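PDB 4GN4: OBody AM2EP06 from Pyrobaculum aerophilum, which is an engineered binding protein (OBody) built on an OB-fold scaffold, here bound to another protein. Local coordinates for residues Ala11-Asn16 / Thr93-Phe98. Numbering follows the deposited sequence.
Sequences AEITPN and TGVEIF
In this OB-fold, the loop 11-16 ahead of strand 21-33 packs over the start of strand 95-99, residues 13-15 running at 107° to residues 93-97. The tight part centres on Val95, whose CB points at the loop and whose two methyls divide the work. CG1, anti to its own carbonyl carbon, presses on the Thr14-Pro15 peptide, 3.2 Å from Thr14 C. CG2, in the crowded position between backbone N and carbonyl carbon, meets Ile13 CG2 at 3.8 Å, the two side chains crossing at about a right angle. Ile13 CG2 lies anti to its backbone N, which brings this methyl to Val95, and more loosely reaches Ile97 CG1 at 4.5 Å. Val22 and Val24 of strand 21-33 touch both isoleucines, so this end belongs to the buried apolar interior. Toward Thr93 and Gly94 the packing gives way to an exposed, polar margin. There the Pro15 ring lies against backbone oxygens, its CG 3.5 Å from Thr93 O, while Thr93 turns its hydroxyl to Ser91. One water links the two backbones on this side, donating to Ile13 O at 2.7 Å and to Thr93 O at 2.8 Å.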
loop_
_atom_site.group_PDB
_atom_site.type_symbol
_atom_site.label_atom_id
_atom_site.label_comp_id
_atom_site.label_asym_id
_atom_site.label_seq_id
_atom_site.Cartn_x
_atom_site.Cartn_y
_atom_site.Cartn_z
ATOM N N ALA A 11 21.640 1.716 -1.063
ATOM C CA ALA A 11 21.897 3.138 -0.815
ATOM C C ALA A 11 22.148 3.909 -2.148
ATOM O O ALA A 11 22.115 5.123 -2.176
ATOM C CB ALA A 11 23.126 3.322 0.087
ATOM N N GLU A 12 22.516 3.210 -3.201
ATOM C CA GLU A 12 22.883 3.917 -4.462
ATOM C C GLU A 12 21.612 4.138 -5.268
ATOM O O GLU A 12 21.704 4.790 -6.314
ATOM C CB GLU A 12 23.872 3.096 -5.301
ATOM C CG GLU A 12 25.193 2.987 -4.597
ATOM C CD GLU A 12 26.158 2.142 -5.333
ATOM O OE1 GLU A 12 25.820 1.047 -5.767
ATOM O OE2 GLU A 12 27.296 2.580 -5.468
ATOM N N ILE A 13 20.461 3.598 -4.802
ATOM C CA ILE A 13 19.196 3.769 -5.565
ATOM C C ILE A 13 18.671 5.164 -5.213
ATOM O O ILE A 13 18.193 5.406 -4.094
ATOM C CB ILE A 13 18.125 2.641 -5.294
ATOM C CG1 ILE A 13 18.677 1.208 -5.593
ATOM C CG2 ILE A 13 16.859 2.912 -6.173
ATOM C CD1 ILE A 13 19.242 0.967 -7.016
ATOM N N THR A 14 18.812 6.100 -6.146
ATOM C CA THR A 14 18.457 7.521 -5.905
ATOM C C THR A 14 17.499 7.984 -7.008
ATOM O O THR A 14 17.398 7.376 -8.051
ATOM C CB THR A 14 19.729 8.435 -5.977
ATOM O OG1 THR A 14 20.208 8.391 -7.337
ATOM C CG2 THR A 14 20.832 7.936 -4.958
ATOM N N PRO A 15 16.813 9.123 -6.792
ATOM C CA PRO A 15 15.859 9.590 -7.799
ATOM C C PRO A 15 16.520 9.821 -9.159
ATOM O O PRO A 15 15.846 9.760 -10.212
ATOM C CB PRO A 15 15.318 10.902 -7.193
ATOM C CG PRO A 15 15.518 10.695 -5.664
ATOM C CD PRO A 15 16.802 9.909 -5.539
ATOM N N ASN A 16 17.846 10.028 -9.156
ATOM C CA ASN A 16 18.572 10.356 -10.405
ATOM C C ASN A 16 18.711 9.117 -11.305
ATOM O O ASN A 16 19.037 9.240 -12.493
ATOM C CB ASN A 16 19.973 10.920 -10.138
ATOM C CG ASN A 16 20.503 11.645 -11.327
ATOM O OD1 ASN A 16 19.760 12.424 -11.963
ATOM N ND2 ASN A 16 21.785 11.444 -11.652
ATOM N N THR A 93 14.335 9.924 0.927
ATOM C CA THR A 93 14.993 9.104 -0.164
ATOM C C THR A 93 14.317 9.082 -1.559
ATOM O O THR A 93 15.019 9.114 -2.598
ATOM C CB THR A 93 15.150 7.612 0.236
ATOM O OG1 THR A 93 13.831 7.027 0.361
ATOM C CG2 THR A 93 15.963 7.451 1.536
ATOM N N GLY A 94 12.979 8.991 -1.586
ATOM C CA GLY A 94 12.226 9.342 -2.796
ATOM C C GLY A 94 12.366 8.334 -3.922
ATOM O O GLY A 94 12.317 8.730 -5.070
ATOM N N VAL A 95 12.482 7.042 -3.648
ATOM C CA VAL A 95 12.548 6.067 -4.773
ATOM C C VAL A 95 11.735 4.784 -4.441
ATOM O O VAL A 95 11.540 4.409 -3.271
ATOM C CB VAL A 95 14.018 5.627 -5.112
ATOM C CG1 VAL A 95 14.843 6.708 -5.680
ATOM C CG2 VAL A 95 14.672 5.010 -3.805
ATOM N N GLU A 96 11.258 4.159 -5.492
ATOM C CA GLU A 96 10.744 2.794 -5.435
ATOM C C GLU A 96 11.232 2.025 -6.657
ATOM O O GLU A 96 11.798 2.624 -7.600
ATOM C CB GLU A 96 9.199 2.763 -5.263
ATOM C CG GLU A 96 8.560 3.830 -5.991
ATOM C CD GLU A 96 7.057 4.137 -5.696
ATOM O OE1 GLU A 96 6.551 4.510 -4.602
ATOM O OE2 GLU A 96 6.416 4.209 -6.731
ATOM N N ILE A 97 11.056 0.714 -6.640
ATOM C CA ILE A 97 11.479 -0.124 -7.727
ATOM C C ILE A 97 10.230 -0.903 -8.161
ATOM O O ILE A 97 9.520 -1.504 -7.361
ATOM C CB ILE A 97 12.588 -1.091 -7.316
ATOM C CG1 ILE A 97 13.886 -0.315 -7.083
ATOM C CG2 ILE A 97 12.771 -2.168 -8.457
ATOM C CD1 ILE A 97 15.038 -1.283 -6.562
ATOM N N PHE A 98 9.946 -0.820 -9.463
ATOM C CA PHE A 98 8.874 -1.608 -10.061
ATOM C C PHE A 98 9.553 -2.873 -10.649
ATOM O O PHE A 98 10.276 -2.757 -11.648
ATOM C CB PHE A 98 8.287 -0.787 -11.221
ATOM C CG PHE A 98 7.581 0.499 -10.777
ATOM C CD1 PHE A 98 7.062 0.578 -9.512
ATOM C CD2 PHE A 98 7.431 1.619 -11.673
ATOM C CE1 PHE A 98 6.362 1.718 -9.064
ATOM C CE2 PHE A 98 6.704 2.795 -11.255
ATOM C CZ PHE A 98 6.179 2.832 -9.923
HETATM O O HOH W 1 17.446 7.744 -2.856
#